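Local coordinates for sensor protein kinase HptS (PDB 6LKI) that probably acts as the sensor histidine kinase of a two-component system that responds to extracellular hexose phosphate, this part being its extracellular sensing domain, at residues Gln21-Ile24 / Thr25-Asn29; Leu50-Ile53 / His54-Ala58; Thr72-Tyr75 / Glu76-Thr80. One frame throughout, in Å; residues are numbered along the deposited sequence.

Interaction 1: residues Gln21-Ile24 / Thr25-Asn29; sequences QTFI and TQHNN
Phe-23 and His-27, one helical turn apart near the end of the long helix 2-31, lay their rings one on the other in an offset stack. The centroids are 4.1 Å apart and the planes diverge by 26°, so the rings are not quite parallel, and the overlap is at the rims: ND1 of His-27 sits over one face of the phenyl ring, while Phe-23 CE1 sits over one face of the imidazole, 3.4 Å from His-27 CE1. The torsions bring this about. Phe-23 holds CG opposite its own nitrogen (chi1 169°), whereas His-27 turns CG to lie beside its nitrogen, back toward the preceding turn. In that position His-27 ND1 also donates to Phe-23 O at 3.1 Å, a bond bent to 137° and tilted away from the carbonyl plane. His-27 N makes a weak bond to that same oxygen and a straighter but longer one to Ile-24 O (3.2 Å), reached from above the carbonyl plane, a local shift toward an i to i-3 bond. One residue earlier on each turn, Thr-22 and Gln-26 run side by side, with Thr-22 CG2 3.7 Å from Gln-26 CD. Phe-23 packs on Leu-49 of helix 39-55, and Glu-48 there is hydrogen-bonded to His-27 NE2; a long helix before two four-stranded antiparallel sheets is consistent with a double-Cache-like sensor domain. With ND1 bonded to a carbonyl and NE2 to a carboxylate, the imidazole is fixed in rotation, and the arrangement would probably favour its doubly protonated, positively charged form.

Interaction 2: residues Leu50-Ile53 / His54-Ala58; sequences LKLI and HQQPA
Gln-56 folds back across Leu-52, its NE2 lying 3.5 Å from Leu-52 CD1. A bend at chi2 (-53°) carries the amide round to the backbone, where Gln-56 NE2 donates to Leu-52 O at 3.1 Å with the oxygen in the amide plane. The same Leu-52 O takes Gln-55 N from above its carbonyl plane at 3.2 Å. Helix 39-55 is running out here: Gln-56 N makes a weak bond to Ile-53 O, and its side chain takes over the contact to Leu-52 O that an alpha helix would make through the backbone.

His-54 holds a carbonyl twice over. His-54 N reaches Leu-50 O at 3.2 Å and His-54 ND1 the same oxygen at 3.0 Å, the two donors coming from opposite faces of the carbonyl plane. Ile-53 CG2 lies over one face of the imidazole ring. This helix end lies where helix 39-55 packs on helix 2-31, Gln-56 touching Thr-16, while Ile-53 meets Leu-60 and Tyr-62 of strand 59-66. At Leu-52 O, then, the side chain stands in for the lost backbone donor, while at Leu-50 O it adds to a bond already there.

Interaction 3: residues Thr72-Tyr75 / Glu76-Thr80; sequences TNNY and EHLNT
A type I beta turn runs from Asn-74 to His-77, in the loop between strands 69-72 and 84-92, and the Asn-74 side chain bridges from its start to the residue just beyond it. His-77 N closes the turn on Asn-74 O at 3.0 Å. The side-chain amide of Asn-74 then pairs with the backbone of Leu-78 through both its ends: OD1 accepts from Leu-78 N at 2.9 Å, and ND2 donates to Leu-78 O at 2.7 Å. Leu-78 N comes at OD1 from the side (C=O...N 105°) and tilted out of the plane, whereas the ND2 bond lies in the plane of both groups, on a lone pair of the Leu-78 carbonyl. Because Asn-74 holds CG opposite its own nitrogen (chi1 -176°), the amide swings forward to Leu-78, whose CB and CG rest against OD1. His-77, with a positive phi of 57°, redirects the chain just before Leu-78, consistent with both of its backbone polar atoms meeting that amide. Two bonds on one amide leave it little freedom to flip.

Tyr-75 and Glu-76 occupy the corner positions of the turn. The carbonyl oxygen of Tyr-75 lies over one face of the His-77 ring, 3.6 Å from ND1, and His-77 also packs on the backbone of the other protein chain. Before the turn, Thr-72 OG1 accepts from Asn-74 N in an ST turn and also bonds to Tyr-62 O on strand 59-66. One water joins the two halves: it donates to Asn-74 OD1 at 2.7 Å and accepts from Glu-76 N at 2.8 Å.

How the interactions relate
From the N terminus the three contacts come in series, each within one unbroken run of chain, so none nests or crosses and none closes a long loop. Interaction 1 lies near the end of helix 2-31; interaction 2 is the finish of helix 39-55 and the lead into strand 59-66; interaction 3 is the bend after strand 69-72. Interactions 1 and 2 meet where Phe-23 CD2 touches Leu-52 CD2 at 3.7 Å, joining the two helices. Interactions 2 and 3 meet through Leu-50 and Ile-53 against Asn-73, with Leu-50 also near Tyr-75 OH. Interactions 1 and 3 stay about 12 Å apart between nearest atoms, linked through interaction 2.

Interaction 1: residues Gln21-Ile24 / Thr25-Asn29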
ATOM      1  N   GLN B  21     -14.579  -1.099  19.985  1.00 36.14           N
ATOM      2  CA  GLN B  21     -14.227   0.272  20.341  1.00 33.48           C
ATOM      3  C   GLN B  21     -13.834   0.383  21.809  1.00 36.28           C
ATOM      4  O   GLN B  21     -12.889   1.104  22.154  1.00 36.97           O
ATOM      5  CB  GLN B  21     -15.388   1.213  20.022  1.00 39.64           C
ATOM      6  CG  GLN B  21     -15.780   1.244  18.550  1.00 36.98           C
ATOM      7  CD  GLN B  21     -14.720   1.879  17.666  1.00 40.11           C
ATOM      8  OE1 GLN B  21     -13.783   2.512  18.153  1.00 40.21           O
ATOM      9  NE2 GLN B  21     -14.868   1.717  16.357  1.00 40.47           N
ATOM     10  N   THR B  22     -14.555  -0.329  22.660  1.00 35.79           N
ATOM     11  CA  THR B  22     -14.253  -0.340  24.067  1.00 34.36           C
ATOM     12  C   THR B  22     -12.909  -0.953  24.316  1.00 37.48           C
ATOM     13  O   THR B  22     -12.180  -0.486  25.112  1.00 35.62           O
ATOM     14  CB  THR B  22     -15.293  -1.122  24.865  1.00 39.79           C
ATOM     15  OG1 THR B  22     -16.555  -0.527  24.735  1.00 40.62           O
ATOM     16  CG2 THR B  22     -14.946  -1.166  26.305  1.00 40.94           C
ATOM     17  N   PHE B  23     -12.611  -2.017  23.614  1.00 32.99           N
ATOM     18  CA  PHE B  23     -11.309  -2.643  23.673  1.00 37.51           C
ATOM     19  C   PHE B  23     -10.204  -1.640  23.357  1.00 34.78           C
ATOM     20  O   PHE B  23      -9.259  -1.541  24.054  1.00 36.30           O
ATOM     21  CB  PHE B  23     -11.264  -3.859  22.749  1.00 35.23           C
ATOM     22  CG  PHE B  23      -9.888  -4.419  22.528  1.00 36.98           C
ATOM     23  CD1 PHE B  23      -9.415  -5.409  23.310  1.00 39.48           C
ATOM     24  CD2 PHE B  23      -9.094  -3.957  21.520  1.00 37.44           C
ATOM     25  CE1 PHE B  23      -8.168  -5.926  23.109  1.00 39.41           C
ATOM     26  CE2 PHE B  23      -7.853  -4.460  21.300  1.00 39.34           C
ATOM     27  CZ  PHE B  23      -7.380  -5.439  22.110  1.00 37.51           C
ATOM     28  N   ILE B  24     -10.385  -0.884  22.305  1.00 35.43           N
ATOM     29  CA  ILE B  24      -9.408   0.091  21.913  1.00 36.19           C
ATOM     30  C   ILE B  24      -9.195   1.140  22.995  1.00 37.61           C
ATOM     31  O   ILE B  24      -8.104   1.444  23.342  1.00 39.28           O
ATOM     32  CB  ILE B  24      -9.769   0.732  20.589  1.00 20.00           C
ATOM     33  CG1 ILE B  24      -9.707  -0.296  19.502  1.00 20.00           C
ATOM     34  CG2 ILE B  24      -8.763   1.774  20.245  1.00 20.00           C
ATOM     35  CD1 ILE B  24      -8.352  -0.916  19.380  1.00 20.00           C
ATOM     36  N   THR B  25     -10.269   1.678  23.508  1.00 38.10           N
ATOM     37  CA  THR B  25     -10.193   2.687  24.523  1.00 42.33           C
ATOM     38  C   THR B  25      -9.459   2.200  25.752  1.00 39.19           C
ATOM     39  O   THR B  25      -8.621   2.856  26.271  1.00 42.99           O
ATOM     40  CB  THR B  25     -11.600   3.130  24.875  1.00 43.78           C
ATOM     41  OG1 THR B  25     -12.210   3.680  23.726  1.00 43.92           O
ATOM     42  CG2 THR B  25     -11.556   4.134  25.884  1.00 46.68           C
ATOM     43  N   GLN B  26      -9.746   0.996  26.176  1.00 39.87           N
ATOM     44  CA  GLN B  26      -9.159   0.459  27.397  1.00 41.80           C
ATOM     45  C   GLN B  26      -7.736  -0.050  27.206  1.00 43.23           C
ATOM     46  O   GLN B  26      -7.059  -0.321  28.204  1.00 43.08           O
ATOM     47  CB  GLN B  26     -10.044  -0.662  27.949  1.00 41.36           C
ATOM     48  CG  GLN B  26     -11.420  -0.185  28.388  1.00 46.08           C
ATOM     49  CD  GLN B  26     -12.292  -1.299  28.931  1.00 47.68           C
ATOM     50  OE1 GLN B  26     -12.098  -2.471  28.608  1.00 52.71           O
ATOM     51  NE2 GLN B  26     -13.261  -0.936  29.763  1.00 51.45           N
ATOM     52  N   HIS B  27      -7.264  -0.176  25.967  1.00 45.25           N
ATOM     53  CA  HIS B  27      -5.924  -0.676  25.685  1.00 44.14           C
ATOM     54  C   HIS B  27      -4.988   0.402  25.152  1.00 45.51           C
ATOM     55  O   HIS B  27      -3.853   0.088  24.777  1.00 47.06           O
ATOM     56  CB  HIS B  27      -5.990  -1.836  24.690  1.00 42.68           C
ATOM     57  CG  HIS B  27      -6.271  -3.160  25.327  1.00 43.15           C
ATOM     58  ND1 HIS B  27      -7.533  -3.541  25.725  1.00 43.43           N
ATOM     59  CD2 HIS B  27      -5.450  -4.192  25.636  1.00 42.94           C
ATOM     60  CE1 HIS B  27      -7.479  -4.750  26.253  1.00 43.76           C
ATOM     61  NE2 HIS B  27      -6.226  -5.168  26.211  1.00 47.17           N
ATOM     62  N   ASN B  28      -5.472   1.609  25.070  1.00 45.48           N
ATOM     63  CA  ASN B  28      -4.695   2.730  24.638  1.00 49.75           C
ATOM     64  C   ASN B  28      -3.374   2.913  25.383  1.00 49.04           C
ATOM     65  O   ASN B  28      -2.341   2.958  24.826  1.00 46.44           O
ATOM     66  CB  ASN B  28      -5.519   3.956  24.861  1.00 51.28           C
ATOM     67  CG  ASN B  28      -5.014   5.106  24.103  1.00 55.74           C
ATOM     68  OD1 ASN B  28      -4.427   6.037  24.639  1.00 59.07           O
ATOM     69  ND2 ASN B  28      -5.228   5.054  22.833  1.00 54.31           N
ATOM     70  N   ASN B  29      -3.465   3.038  26.675  1.00 45.75           N
ATOM     71  CA  ASN B  29      -2.293   3.240  27.519  1.00 47.59           C
ATOM     72  C   ASN B  29      -1.394   2.011  27.520  1.00 45.16           C
ATOM     73  O   ASN B  29      -0.165   2.136  27.547  1.00 45.86           O
ATOM     74  CB  ASN B  29      -2.724   3.588  28.943  1.00 50.42           C
ATOM     75  CG  ASN B  29      -3.371   4.957  29.039  1.00 53.99           C
ATOM     76  OD1 ASN B  29      -4.452   5.106  29.608  1.00 56.86           O
ATOM     77  ND2 ASN B  29      -2.708   5.965  28.485  1.00 53.86           N
TER

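Interaction 2: residues Leu50-Ile53 / His54-Ala58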
ATOM      1  N   LEU B  50      -6.364 -11.940  20.199  1.00 27.36           N
ATOM      2  CA  LEU B  50      -7.069 -13.213  20.108  1.00 28.62           C
ATOM      3  C   LEU B  50      -8.136 -13.342  21.188  1.00 28.90           C
ATOM      4  O   LEU B  50      -9.176 -13.971  20.958  1.00 30.66           O
ATOM      5  CB  LEU B  50      -6.074 -14.371  20.189  1.00 27.80           C
ATOM      6  CG  LEU B  50      -5.229 -14.555  18.926  1.00 27.94           C
ATOM      7  CD1 LEU B  50      -4.066 -15.499  19.179  1.00 28.49           C
ATOM      8  CD2 LEU B  50      -6.093 -15.060  17.781  1.00 30.64           C
ATOM      9  N   LYS B  51      -7.904 -12.756  22.365  1.00 31.62           N
ATOM     10  CA  LYS B  51      -8.941 -12.740  23.391  1.00 34.19           C
ATOM     11  C   LYS B  51     -10.157 -11.952  22.923  1.00 33.52           C
ATOM     12  O   LYS B  51     -11.300 -12.375  23.132  1.00 34.84           O
ATOM     13  CB  LYS B  51      -8.384 -12.155  24.689  1.00 33.17           C
ATOM     14  CG  LYS B  51      -9.356 -12.182  25.858  1.00 40.89           C
ATOM     15  CD  LYS B  51      -8.669 -11.766  27.150  1.00 42.81           C
ATOM     16  CE  LYS B  51      -7.455 -12.638  27.431  1.00 48.19           C
ATOM     17  NZ  LYS B  51      -6.698 -12.177  28.626  1.00 56.61           N
ATOM     18  N   LEU B  52      -9.927 -10.806  22.277  1.00 33.79           N
ATOM     19  CA  LEU B  52     -11.032  -9.997  21.770  1.00 33.77           C
ATOM     20  C   LEU B  52     -11.781 -10.716  20.657  1.00 35.48           C
ATOM     21  O   LEU B  52     -13.017 -10.684  20.614  1.00 33.08           O
ATOM     22  CB  LEU B  52     -10.506  -8.650  21.276  1.00 35.36           C
ATOM     23  CG  LEU B  52     -11.487  -7.769  20.500  1.00 35.97           C
ATOM     24  CD1 LEU B  52     -12.519  -7.158  21.440  1.00 36.02           C
ATOM     25  CD2 LEU B  52     -10.749  -6.687  19.725  1.00 35.04           C
ATOM     26  N   ILE B  53     -11.049 -11.369  19.751  1.00 30.95           N
ATOM     27  CA  ILE B  53     -11.669 -12.043  18.611  1.00 34.60           C
ATOM     28  C   ILE B  53     -12.676 -13.085  19.085  1.00 31.23           C
ATOM     29  O   ILE B  53     -13.803 -13.163  18.582  1.00 33.98           O
ATOM     30  CB  ILE B  53     -10.589 -12.675  17.713  1.00 34.50           C
ATOM     31  CG1 ILE B  53      -9.815 -11.592  16.960  1.00 37.90           C
ATOM     32  CG2 ILE B  53     -11.205 -13.681  16.747  1.00 38.43           C
ATOM     33  CD1 ILE B  53     -10.693 -10.575  16.271  1.00 35.95           C
ATOM     34  N   HIS B  54     -12.286 -13.899  20.060  1.00 31.22           N
ATOM     35  CA  HIS B  54     -13.137 -15.001  20.493  1.00 31.57           C
ATOM     36  C   HIS B  54     -14.186 -14.585  21.515  1.00 33.62           C
ATOM     37  O   HIS B  54     -15.004 -15.422  21.911  1.00 34.54           O
ATOM     38  CB  HIS B  54     -12.273 -16.133  21.047  1.00 31.88           C
ATOM     39  CG  HIS B  54     -11.448 -16.809  19.999  1.00 34.00           C
ATOM     40  ND1 HIS B  54     -10.092 -16.601  19.872  1.00 34.29           N
ATOM     41  CD2 HIS B  54     -11.792 -17.670  19.012  1.00 32.55           C
ATOM     42  CE1 HIS B  54      -9.634 -17.313  18.858  1.00 29.55           C
ATOM     43  NE2 HIS B  54     -10.644 -17.971  18.320  1.00 33.67           N
ATOM     44  N   GLN B  55     -14.188 -13.325  21.947  1.00 32.89           N
ATOM     45  CA  GLN B  55     -15.289 -12.814  22.752  1.00 36.46           C
ATOM     46  C   GLN B  55     -16.481 -12.391  21.905  1.00 39.11           C
ATOM     47  O   GLN B  55     -17.562 -12.159  22.454  1.00 39.82           O
ATOM     48  CB  GLN B  55     -14.821 -11.632  23.605  1.00 37.31           C
ATOM     49  CG  GLN B  55     -14.033 -12.033  24.841  1.00 42.51           C
ATOM     50  CD  GLN B  55     -13.411 -10.844  25.546  1.00 42.91           C
ATOM     51  OE1 GLN B  55     -13.330  -9.749  24.988  1.00 43.42           O
ATOM     52  NE2 GLN B  55     -12.962 -11.054  26.777  1.00 44.80           N
ATOM     53  N   GLN B  56     -16.310 -12.293  20.587  1.00 37.65           N
ATOM     54  CA  GLN B  56     -17.328 -11.891  19.631  1.00 40.38           C
ATOM     55  C   GLN B  56     -17.922 -13.109  18.937  1.00 39.40           C
ATOM     56  O   GLN B  56     -17.197 -14.060  18.623  1.00 42.04           O
ATOM     57  CB  GLN B  56     -16.742 -10.947  18.580  1.00 37.70           C
ATOM     58  CG  GLN B  56     -15.755  -9.932  19.136  1.00 35.54           C
ATOM     59  CD  GLN B  56     -16.323  -9.139  20.301  1.00 44.05           C
ATOM     60  OE1 GLN B  56     -17.484  -8.731  20.282  1.00 41.97           O
ATOM     61  NE2 GLN B  56     -15.502  -8.915  21.321  1.00 38.52           N
ATOM     62  N   PRO B  57     -19.236 -13.105  18.696  1.00 41.22           N
ATOM     63  CA  PRO B  57     -19.844 -14.247  17.992  1.00 46.31           C
ATOM     64  C   PRO B  57     -19.300 -14.444  16.589  1.00 46.52           C
ATOM     65  O   PRO B  57     -19.022 -15.583  16.191  1.00 48.76           O
ATOM     66  CB  PRO B  57     -21.338 -13.890  17.977  1.00 47.96           C
ATOM     67  CG  PRO B  57     -21.513 -12.912  19.094  1.00 45.74           C
ATOM     68  CD  PRO B  57     -20.240 -12.127  19.144  1.00 43.12           C
ATOM     69  N   ALA B  58     -19.122 -13.363  15.835  1.00 39.39           N
ATOM     70  CA  ALA B  58     -18.737 -13.461  14.436  1.00 37.78           C
ATOM     71  C   ALA B  58     -17.321 -14.010  14.285  1.00 37.69           C
ATOM     72  O   ALA B  58     -16.508 -13.988  15.214  1.00 35.74           O
ATOM     73  CB  ALA B  58     -18.835 -12.094  13.759  1.00 38.26           C
TER

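Interaction 3: residues Thr72-Tyr75 / Glu76-Thr80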
ATOM      1  N   THR B  72      -1.252 -11.105  12.094  1.00 27.48           N
ATOM      2  CA  THR B  72      -2.607 -11.486  11.721  1.00 26.29           C
ATOM      3  C   THR B  72      -2.927 -12.866  12.277  1.00 29.65           C
ATOM      4  O   THR B  72      -2.034 -13.673  12.548  1.00 29.80           O
ATOM      5  CB  THR B  72      -2.787 -11.471  10.195  1.00 25.91           C
ATOM      6  OG1 THR B  72      -4.164 -11.695   9.865  1.00 27.29           O
ATOM      7  CG2 THR B  72      -1.930 -12.548   9.539  1.00 31.23           C
ATOM      8  N   ASN B  73      -4.224 -13.125  12.456  1.00 24.07           N
ATOM      9  CA  ASN B  73      -4.722 -14.466  12.729  1.00 24.66           C
ATOM     10  C   ASN B  73      -5.335 -15.109  11.492  1.00 25.93           C
ATOM     11  O   ASN B  73      -5.982 -16.156  11.601  1.00 25.17           O
ATOM     12  CB  ASN B  73      -5.745 -14.441  13.868  1.00 25.47           C
ATOM     13  CG  ASN B  73      -7.029 -13.742  13.480  1.00 26.79           C
ATOM     14  OD1 ASN B  73      -7.011 -12.763  12.738  1.00 26.78           O
ATOM     15  ND2 ASN B  73      -8.154 -14.240  13.983  1.00 26.43           N
ATOM     16  N   ASN B  74      -5.153 -14.496  10.323  1.00 25.55           N
ATOM     17  CA  ASN B  74      -5.607 -15.061   9.053  1.00 27.89           C
ATOM     18  C   ASN B  74      -4.537 -16.025   8.534  1.00 28.84           C
ATOM     19  O   ASN B  74      -3.884 -15.806   7.513  1.00 28.08           O
ATOM     20  CB  ASN B  74      -5.909 -13.942   8.062  1.00 27.12           C
ATOM     21  CG  ASN B  74      -6.476 -14.449   6.750  1.00 32.12           C
ATOM     22  OD1 ASN B  74      -6.904 -15.596   6.642  1.00 29.90           O
ATOM     23  ND2 ASN B  74      -6.484 -13.583   5.741  1.00 28.86           N
ATOM     24  N   TYR B  75      -4.369 -17.122   9.282  1.00 28.06           N
ATOM     25  CA  TYR B  75      -3.264 -18.042   9.032  1.00 28.08           C
ATOM     26  C   TYR B  75      -3.401 -18.759   7.695  1.00 26.79           C
ATOM     27  O   TYR B  75      -2.389 -19.131   7.089  1.00 28.86           O
ATOM     28  CB  TYR B  75      -3.162 -19.060  10.169  1.00 29.64           C
ATOM     29  CG  TYR B  75      -3.085 -18.435  11.543  1.00 26.88           C
ATOM     30  CD1 TYR B  75      -1.952 -17.740  11.949  1.00 27.68           C
ATOM     31  CD2 TYR B  75      -4.146 -18.536  12.433  1.00 26.63           C
ATOM     32  CE1 TYR B  75      -1.879 -17.164  13.206  1.00 29.54           C
ATOM     33  CE2 TYR B  75      -4.082 -17.966  13.692  1.00 28.57           C
ATOM     34  CZ  TYR B  75      -2.947 -17.279  14.072  1.00 29.83           C
ATOM     35  OH  TYR B  75      -2.881 -16.711  15.324  1.00 29.00           O
ATOM     36  N   GLU B  76      -4.627 -18.967   7.222  1.00 27.01           N
ATOM     37  CA  GLU B  76      -4.836 -19.597   5.923  1.00 30.55           C
ATOM     38  C   GLU B  76      -4.755 -18.611   4.769  1.00 30.90           C
ATOM     39  O   GLU B  76      -4.956 -19.016   3.618  1.00 32.47           O
ATOM     40  CB  GLU B  76      -6.189 -20.314   5.893  1.00 33.99           C
ATOM     41  CG  GLU B  76      -6.195 -21.649   6.610  1.00 34.71           C
ATOM     42  CD  GLU B  76      -7.482 -22.419   6.397  1.00 35.97           C
ATOM     43  OE1 GLU B  76      -8.192 -22.682   7.390  1.00 33.53           O
ATOM     44  OE2 GLU B  76      -7.785 -22.761   5.235  1.00 36.56           O
ATOM     45  N   HIS B  77      -4.471 -17.337   5.050  1.00 29.13           N
ATOM     46  CA  HIS B  77      -4.312 -16.308   4.020  1.00 31.94           C
ATOM     47  C   HIS B  77      -5.558 -16.198   3.143  1.00 35.33           C
ATOM     48  O   HIS B  77      -5.471 -16.115   1.916  1.00 34.97           O
ATOM     49  CB  HIS B  77      -3.065 -16.562   3.171  1.00 30.01           C
ATOM     50  CG  HIS B  77      -1.809 -16.700   3.974  1.00 30.62           C
ATOM     51  ND1 HIS B  77      -1.037 -17.841   3.958  1.00 33.79           N
ATOM     52  CD2 HIS B  77      -1.197 -15.843   4.824  1.00 31.37           C
ATOM     53  CE1 HIS B  77      -0.000 -17.679   4.760  1.00 30.66           C
ATOM     54  NE2 HIS B  77      -0.074 -16.475   5.299  1.00 34.13           N
ATOM     55  N   LEU B  78      -6.727 -16.212   3.779  1.00 30.98           N
ATOM     56  CA  LEU B  78      -7.963 -15.930   3.065  1.00 31.30           C
ATOM     57  C   LEU B  78      -7.948 -14.495   2.553  1.00 32.70           C
ATOM     58  O   LEU B  78      -7.408 -13.589   3.194  1.00 35.28           O
ATOM     59  CB  LEU B  78      -9.171 -16.153   3.975  1.00 33.03           C
ATOM     60  CG  LEU B  78      -9.292 -17.510   4.668  1.00 31.27           C
ATOM     61  CD1 LEU B  78     -10.360 -17.461   5.751  1.00 33.01           C
ATOM     62  CD2 LEU B  78      -9.592 -18.607   3.657  1.00 38.61           C
ATOM     63  N   ASN B  79      -8.542 -14.291   1.382  1.00 35.06           N
ATOM     64  CA  ASN B  79      -8.542 -12.970   0.768  1.00 35.41           C
ATOM     65  C   ASN B  79      -9.461 -12.034   1.542  1.00 34.94           C
ATOM     66  O   ASN B  79     -10.678 -12.243   1.586  1.00 36.83           O
ATOM     67  CB  ASN B  79      -8.973 -13.062  -0.693  1.00 43.12           C
ATOM     68  CG  ASN B  79      -8.920 -11.722  -1.400  1.00 45.11           C
ATOM     69  OD1 ASN B  79      -8.248 -10.794  -0.947  1.00 44.42           O
ATOM     70  ND2 ASN B  79      -9.627 -11.615  -2.518  1.00 53.52           N
ATOM     71  N   THR B  80      -8.877 -10.997   2.150  1.00 36.13           N
ATOM     72  CA  THR B  80      -9.664 -10.049   2.933  1.00 38.93           C
ATOM     73  C   THR B  80     -10.612  -9.226   2.073  1.00 39.18           C
ATOM     74  O   THR B  80     -11.532  -8.604   2.613  1.00 38.89           O
ATOM     75  CB  THR B  80      -8.741  -9.114   3.718  1.00 34.82           C
ATOM     76  OG1 THR B  80      -7.834  -8.471   2.815  1.00 36.55           O
ATOM     77  CG2 THR B  80      -7.950  -9.893   4.757  1.00 38.66           C
TER
HETATM   78  O   HOH W   1      -7.186 -17.990   7.963  1.00 31.53           O